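Local coordinates for probable mannosyltransferase KTR4 (Saccharomyces cerevisiae, PDB 5A07), which is a probable glycosyltransferase of the GT-A clan that holds guanosine-5'-diphosphate and a manganese ion, at residues 419-423 against 424-428; 124-127 against 128-132. All coordinates share one frame; numbering follows the deposited sequence.

Contact 1. Residues 419-423 against 424-428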
ATOM      1  N   ALA B 419       7.555   9.283  -9.372  1.00 15.56           N
ATOM      2  CA  ALA B 419       7.576  10.059 -10.611  1.00 16.21           C
ATOM      3  C   ALA B 419       6.774   9.389 -11.699  1.00 16.48           C
ATOM      4  O   ALA B 419       6.084  10.069 -12.447  1.00 17.82           O
ATOM      5  CB  ALA B 419       9.005  10.306 -11.098  1.00 18.03           C
ATOM      6  N   THR B 420       6.836   8.061 -11.781  1.00 18.21           N
ATOM      7  CA  THR B 420       6.053   7.314 -12.760  1.00 17.89           C
ATOM      8  C   THR B 420       4.541   7.461 -12.534  1.00 18.16           C
ATOM      9  O   THR B 420       3.774   7.717 -13.471  1.00 17.48           O
ATOM     10  CB  THR B 420       6.472   5.829 -12.802  1.00 18.87           C
ATOM     11  OG1 THR B 420       7.827   5.768 -13.218  1.00 21.67           O
ATOM     12  CG2 THR B 420       5.576   4.998 -13.740  1.00 17.59           C
ATOM     13  N   TRP B 421       4.128   7.386 -11.283  1.00 16.67           N
ATOM     14  CA  TRP B 421       2.742   7.581 -10.926  1.00 15.13           C
ATOM     15  C   TRP B 421       2.287   9.049 -11.263  1.00 14.47           C
ATOM     16  O   TRP B 421       1.199   9.250 -11.841  1.00 17.48           O
ATOM     17  CB  TRP B 421       2.546   7.316  -9.377  1.00 13.59           C
ATOM     18  CG  TRP B 421       1.121   7.385  -8.993  1.00 13.88           C
ATOM     19  CD1 TRP B 421       0.433   8.474  -8.512  1.00 14.59           C
ATOM     20  CD2 TRP B 421       0.161   6.351  -9.165  1.00 14.28           C
ATOM     21  NE1 TRP B 421      -0.866   8.173  -8.386  1.00 13.96           N
ATOM     22  CE2 TRP B 421      -1.062   6.868  -8.789  1.00 13.20           C
ATOM     23  CE3 TRP B 421       0.235   5.029  -9.671  1.00 15.81           C
ATOM     24  CZ2 TRP B 421      -2.222   6.132  -8.835  1.00 16.50           C
ATOM     25  CZ3 TRP B 421      -0.946   4.255  -9.717  1.00 16.48           C
ATOM     26  CH2 TRP B 421      -2.157   4.824  -9.328  1.00 16.82           C
ATOM     27  N   ILE B 422       3.106  10.009 -10.925  1.00 15.49           N
ATOM     28  CA  ILE B 422       2.792  11.430 -11.251  1.00 16.72           C
ATOM     29  C   ILE B 422       2.675  11.605 -12.763  1.00 16.28           C
ATOM     30  O   ILE B 422       1.699  12.195 -13.257  1.00 14.95           O
ATOM     31  CB  ILE B 422       3.845  12.410 -10.720  1.00 16.17           C
ATOM     32  CG1 ILE B 422       3.794  12.438  -9.190  1.00 16.12           C
ATOM     33  CG2 ILE B 422       3.607  13.854 -11.260  1.00 17.04           C
ATOM     34  CD1 ILE B 422       4.963  13.106  -8.551  1.00 18.51           C
ATOM     35  N   ARG B 423       3.641  11.089 -13.469  1.00 17.31           N
ATOM     36  CA  ARG B 423       3.698  11.282 -14.939  1.00 18.30           C
ATOM     37  C   ARG B 423       2.544  10.615 -15.677  1.00 19.13           C
ATOM     38  O   ARG B 423       1.986  11.199 -16.618  1.00 19.29           O
ATOM     39  CB  ARG B 423       5.020  10.768 -15.448  1.00 18.88           C
ATOM     40  CG  ARG B 423       5.214  10.831 -16.986  1.00 19.25           C
ATOM     41  CD  ARG B 423       6.575  10.293 -17.380  1.00 18.24           C
ATOM     42  NE  ARG B 423       7.555  11.141 -16.777  1.00 18.90           N
ATOM     43  CZ  ARG B 423       8.570  10.791 -15.957  1.00 20.02           C
ATOM     44  NH1 ARG B 423       8.820   9.530 -15.682  1.00 20.63           N
ATOM     45  NH2 ARG B 423       9.334  11.760 -15.448  1.00 20.63           N
ATOM     46  N   HIS B 424       2.181   9.408 -15.276  1.00 18.36           N
ATOM     47  CA  HIS B 424       1.282   8.550 -16.064  1.00 20.59           C
ATOM     48  C   HIS B 424      -0.067   8.250 -15.445  1.00 21.73           C
ATOM     49  O   HIS B 424      -1.010   7.836 -16.152  1.00 20.63           O
ATOM     50  CB  HIS B 424       1.929   7.202 -16.351  1.00 21.16           C
ATOM     51  CG  HIS B 424       3.129   7.313 -17.215  1.00 20.68           C
ATOM     52  ND1 HIS B 424       3.043   7.591 -18.565  1.00 20.00           N
ATOM     53  CD2 HIS B 424       4.433   7.177 -16.934  1.00 21.79           C
ATOM     54  CE1 HIS B 424       4.256   7.642 -19.066  1.00 20.44           C
ATOM     55  NE2 HIS B 424       5.122   7.403 -18.097  1.00 22.93           N
ATOM     56  N   SER B 425      -0.203   8.396 -14.138  1.00 17.37           N
ATOM     57  CA  SER B 425      -1.406   7.950 -13.514  1.00 16.73           C
ATOM     58  C   SER B 425      -2.243   9.066 -13.023  1.00 16.27           C
ATOM     59  O   SER B 425      -3.394   8.839 -12.719  1.00 21.13           O
ATOM     60  CB  SER B 425      -1.172   7.025 -12.331  1.00 18.23           C
ATOM     61  OG  SER B 425      -0.478   5.891 -12.719  1.00 19.36           O
ATOM     62  N   MET B 426      -1.717  10.262 -12.916  1.00 16.36           N
ATOM     63  CA  MET B 426      -2.516  11.352 -12.389  1.00 17.89           C
ATOM     64  C   MET B 426      -3.056  12.251 -13.511  1.00 20.13           C
ATOM     65  O   MET B 426      -2.280  12.829 -14.248  1.00 22.67           O
ATOM     66  CB  MET B 426      -1.697  12.161 -11.392  1.00 18.19           C
ATOM     67  CG  MET B 426      -1.316  11.346 -10.101  1.00 20.36           C
ATOM     68  SD  MET B 426      -0.207  12.236  -8.995  1.00 20.72           S
ATOM     69  CE  MET B 426      -1.268  13.426  -8.243  1.00 20.74           C
ATOM     70  N   SER B 427      -4.367  12.396 -13.587  1.00 22.21           N
ATOM     71  CA  SER B 427      -4.921  13.392 -14.517  1.00 27.25           C
ATOM     72  C   SER B 427      -5.036  14.732 -13.841  1.00 25.58           C
ATOM     73  O   SER B 427      -4.694  14.884 -12.648  1.00 20.75           O
ATOM     74  CB  SER B 427      -6.273  12.939 -15.004  1.00 30.86           C
ATOM     75  OG  SER B 427      -7.212  12.979 -13.931  1.00 33.63           O
ATOM     76  N   GLU B 428      -5.580  15.710 -14.579  1.00 23.17           N
ATOM     77  CA  GLU B 428      -5.706  17.117 -14.088  1.00 24.89           C
ATOM     78  C   GLU B 428      -6.395  17.166 -12.701  1.00 22.21           C
ATOM     79  O   GLU B 428      -5.942  17.873 -11.830  1.00 21.70           O
ATOM     80  CB  GLU B 428      -6.454  18.063 -15.121  1.00 27.52           C
ATOM     81  CG  GLU B 428      -7.846  17.591 -15.473  1.00 32.83           C
ATOM     82  CD  GLU B 428      -8.431  17.928 -16.900  1.00 38.51           C
ATOM     83  OE1 GLU B 428      -7.932  17.370 -17.905  1.00 27.34           O
ATOM     84  OE2 GLU B 428      -9.465  18.680 -16.962  1.00 40.16           O
TER
HETATM   85  O   HOH W   1       0.381  13.890 -15.121  1.00 40.08           O
HETATM   86  O   HOH W   2       7.878   7.195 -17.213  1.00 23.03           O
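Ser-425 sets its CB squarely on the Trp-421 indole, 3.4 Å from the centroid of the six-membered ring and 8° off the ring normal, a CH-pi contact in which a small polar residue lies over a large aromatic face. With Trp-421 CG anti to its own N (chi1 -175°), the indole swings along the helix beneath the next turn; Ser-425 OG reaches the same face, 3.2 Å from Trp-421 CE3. Met-426 crosses the indole at about a right angle. Its CG comes 3.6 Å from Trp-421 NE1, and SD makes an oblique Met-aromatic contact with the five-membered ring. SD also lies 4.0 Å from Ile-422 CG1. Toward the C-terminal end of helix 418-425, i to i+4 bonds run from His-424 N to Thr-420 O and from Ser-425 N to Trp-421 O (2.8 Å), and a water sits between Ile-422 O and Met-426 O, within hydrogen-bonding distance of each. On another side, Arg-423 CG lies over the His-424 imidazole, 3.8 Å from its centroid, while a second water joins Arg-423 NH1 to His-424 NE2. Arg-423 NH1 also bonds Asn-72 of helix 65-80, and Trp-295, Phe-258 and Phe-317 meet Trp-421 edge-to-face.

Contact 2. Residues 124-127 against 128-132; sequences QQLE and EEYNK
Glu-127, a buried acid, accepts at OE2 from Asn-131 ND2 at 3.1 Å, a bent bond (137° at the hydrogen) that arrives from above the carboxylate plane. Tyr-138 OH also bonds OE2, Arg-162 makes a salt bridge with OE1, and Asn-131 ND2 has a further acceptor in Tyr-136 O. Carboxylate and amide planes stand 69° apart.

A second acid, Glu-128, forms a salt bridge with Lys-132, whose NZ lies 3.0 Å from Glu-128 OE1. A weaker bond goes to the other carboxylate oxygen. The ammonium approaches OE1 from above the carboxylate plane. Lys-132 CG sits between the backbone N and the carbonyl carbon (chi1 73°), and the chain beyond runs extended past Glu-127 O and back along the helix to the acid.

The backbone changes its pitch here. Glu-128 N and Glu-129 N still reach back four residues, but Asn-131 N bonds Leu-126 O at 2.9 Å and Lys-132 N bonds Glu-127 O at 3.0 Å, both i to i+5. A wider pi-type turn of this kind lies at 128-131, near the end of helix 116-131, the helix of a beta-alpha-beta unit between strands 105-110 and 138-142. Tyr-130 N, caught in the transition, makes only weak bonds to Leu-126 O and Glu-127 O.

Packing follows on the buried side: Leu-126 CD1 lies 4.2 Å from Tyr-130 CB, and Leu-126 also rests on Ile-107 and Phe-237. The Tyr-130 ring stacks on Phe-134.

With an arginine, a tyrosine and an amide around it, the Glu-127 carboxylate is probably stabilised as an anion despite its burial, linking the helix to strand 138-142 through Tyr-138 and to the approach to strand 164-168 through Arg-162, whereas the Glu-128 to Lys-132 pair probably balances charge on the exposed side.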
ATOM      1  N   GLN B 124       0.461   6.763  19.218  1.00 16.93           N
ATOM      2  CA  GLN B 124       0.541   8.098  19.817  1.00 16.53           C
ATOM      3  C   GLN B 124       0.719   9.194  18.744  1.00 16.51           C
ATOM      4  O   GLN B 124       0.120  10.275  18.805  1.00 17.52           O
ATOM      5  CB  GLN B 124       1.713   8.148  20.825  1.00 17.82           C
ATOM      6  CG  GLN B 124       1.339   7.388  22.105  1.00 18.58           C
ATOM      7  CD  GLN B 124       2.464   7.347  23.111  1.00 19.83           C
ATOM      8  OE1 GLN B 124       3.590   7.252  22.702  1.00 18.00           O
ATOM      9  NE2 GLN B 124       2.146   7.274  24.392  1.00 16.03           N
ATOM     10  N   GLN B 125       1.534   8.920  17.793  1.00 16.86           N
ATOM     11  CA  GLN B 125       1.669   9.824  16.675  1.00 20.57           C
ATOM     12  C   GLN B 125       0.437   9.959  15.799  1.00 17.54           C
ATOM     13  O   GLN B 125       0.090  11.096  15.346  1.00 17.02           O
ATOM     14  CB  GLN B 125       2.879   9.388  15.866  1.00 21.96           C
ATOM     15  CG  GLN B 125       4.094   9.715  16.728  1.00 22.11           C
ATOM     16  CD  GLN B 125       5.282   9.407  15.988  1.00 24.36           C
ATOM     17  OE1 GLN B 125       5.800   8.310  16.152  1.00 36.03           O
ATOM     18  NE2 GLN B 125       5.573  10.197  15.016  1.00 20.72           N
ATOM     19  N   LEU B 126      -0.257   8.854  15.555  1.00 17.14           N
ATOM     20  CA  LEU B 126      -1.489   8.919  14.734  1.00 15.79           C
ATOM     21  C   LEU B 126      -2.551   9.681  15.523  1.00 18.18           C
ATOM     22  O   LEU B 126      -3.342  10.453  14.939  1.00 17.04           O
ATOM     23  CB  LEU B 126      -2.010   7.515  14.397  1.00 16.30           C
ATOM     24  CG  LEU B 126      -3.332   7.452  13.656  1.00 17.41           C
ATOM     25  CD1 LEU B 126      -3.157   8.107  12.341  1.00 16.56           C
ATOM     26  CD2 LEU B 126      -3.725   5.972  13.524  1.00 20.39           C
ATOM     27  N   GLU B 127      -2.612   9.478  16.832  1.00 16.09           N
ATOM     28  CA  GLU B 127      -3.606  10.221  17.645  1.00 17.70           C
ATOM     29  C   GLU B 127      -3.293  11.754  17.599  1.00 17.13           C
ATOM     30  O   GLU B 127      -4.181  12.594  17.382  1.00 18.79           O
ATOM     31  CB  GLU B 127      -3.560   9.747  19.092  1.00 17.09           C
ATOM     32  CG  GLU B 127      -4.284   8.425  19.347  1.00 16.54           C
ATOM     33  CD  GLU B 127      -5.804   8.552  19.337  1.00 19.25           C
ATOM     34  OE1 GLU B 127      -6.304   9.528  19.945  1.00 20.02           O
ATOM     35  OE2 GLU B 127      -6.512   7.673  18.775  1.00 19.16           O
ATOM     36  N   GLU B 128      -2.039  12.069  17.822  1.00 17.48           N
ATOM     37  CA  GLU B 128      -1.613  13.470  17.920  1.00 20.15           C
ATOM     38  C   GLU B 128      -1.835  14.198  16.583  1.00 21.11           C
ATOM     39  O   GLU B 128      -2.266  15.334  16.565  1.00 18.52           O
ATOM     40  CB  GLU B 128      -0.152  13.539  18.313  1.00 23.17           C
ATOM     41  CG  GLU B 128       0.498  14.949  18.385  1.00 32.22           C
ATOM     42  CD  GLU B 128      -0.300  15.940  19.260  1.00 33.07           C
ATOM     43  OE1 GLU B 128      -1.061  15.515  20.163  1.00 41.22           O
ATOM     44  OE2 GLU B 128      -0.268  17.157  19.011  1.00 43.97           O
ATOM     45  N   GLU B 129      -1.559  13.552  15.454  1.00 20.94           N
ATOM     46  CA  GLU B 129      -1.643  14.242  14.187  1.00 20.60           C
ATOM     47  C   GLU B 129      -3.029  14.146  13.560  1.00 21.60           C
ATOM     48  O   GLU B 129      -3.327  14.885  12.637  1.00 21.63           O
ATOM     49  CB  GLU B 129      -0.620  13.669  13.190  1.00 21.39           C
ATOM     50  CG  GLU B 129       0.843  13.768  13.652  1.00 24.00           C
ATOM     51  CD  GLU B 129       1.314  15.197  14.102  1.00 26.08           C
ATOM     52  OE1 GLU B 129       0.773  16.206  13.627  1.00 24.73           O
ATOM     53  OE2 GLU B 129       2.202  15.291  15.022  1.00 27.74           O
ATOM     54  N   TYR B 130      -3.839  13.195  14.010  1.00 19.32           N
ATOM     55  CA  TYR B 130      -5.146  12.926  13.395  1.00 19.32           C
ATOM     56  C   TYR B 130      -6.276  12.490  14.325  1.00 18.03           C
ATOM     57  O   TYR B 130      -7.288  13.223  14.534  1.00 17.92           O
ATOM     58  CB  TYR B 130      -5.006  11.911  12.250  1.00 17.10           C
ATOM     59  CG  TYR B 130      -6.363  11.559  11.627  1.00 17.46           C
ATOM     60  CD1 TYR B 130      -7.077  12.495  10.908  1.00 18.54           C
ATOM     61  CD2 TYR B 130      -6.950  10.329  11.812  1.00 19.12           C
ATOM     62  CE1 TYR B 130      -8.293  12.219  10.356  1.00 18.32           C
ATOM     63  CE2 TYR B 130      -8.222  10.004  11.253  1.00 18.26           C
ATOM     64  CZ  TYR B 130      -8.875  10.975  10.529  1.00 20.37           C
ATOM     65  OH  TYR B 130     -10.074  10.726   9.928  1.00 19.38           O
ATOM     66  N   ASN B 131      -6.126  11.318  14.884  1.00 17.78           N
ATOM     67  CA  ASN B 131      -7.264  10.634  15.447  1.00 17.11           C
ATOM     68  C   ASN B 131      -7.830  11.200  16.749  1.00 19.38           C
ATOM     69  O   ASN B 131      -8.949  10.925  17.061  1.00 21.97           O
ATOM     70  CB  ASN B 131      -6.995   9.131  15.578  1.00 17.41           C
ATOM     71  CG  ASN B 131      -8.295   8.288  15.522  1.00 19.02           C
ATOM     72  OD1 ASN B 131      -9.256   8.638  14.854  1.00 16.35           O
ATOM     73  ND2 ASN B 131      -8.338   7.228  16.342  1.00 20.21           N
ATOM     74  N   LYS B 132      -7.078  12.031  17.471  1.00 18.55           N
ATOM     75  CA  LYS B 132      -7.592  12.612  18.690  1.00 21.74           C
ATOM     76  C   LYS B 132      -8.757  13.521  18.362  1.00 24.22           C
ATOM     77  O   LYS B 132      -9.594  13.741  19.214  1.00 21.80           O
ATOM     78  CB  LYS B 132      -6.527  13.395  19.445  1.00 22.42           C
ATOM     79  CG  LYS B 132      -6.152  14.729  18.789  1.00 23.68           C
ATOM     80  CD  LYS B 132      -5.022  15.407  19.538  1.00 29.30           C
ATOM     81  CE  LYS B 132      -4.648  16.725  18.873  1.00 32.55           C
ATOM     82  NZ  LYS B 132      -3.491  17.272  19.634  1.00 39.06           N
TER

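How the contacts relate
Contact 2 comes first along the chain, near the end of helix 116-131, and contact 1 follows close to the C-terminus on helix 418-425. Their centres are 30 Å apart and their nearest atoms about 20 Å, so the two never touch. What they share is the mixed sheet of the GT-A-type fold: Leu-126 and Asn-131 pack on strand 105-110, whereas Trp-421, Ile-422 and Met-426 lie against strand 371-373, which pairs with strand 256-262. Gln-125, Leu-126 and Glu-129 also touch strand 236-237 of the smaller antiparallel sheet. One principle runs through both: local side-chain contacts near a helix end are combined with packing of some of its residues on the mixed sheet.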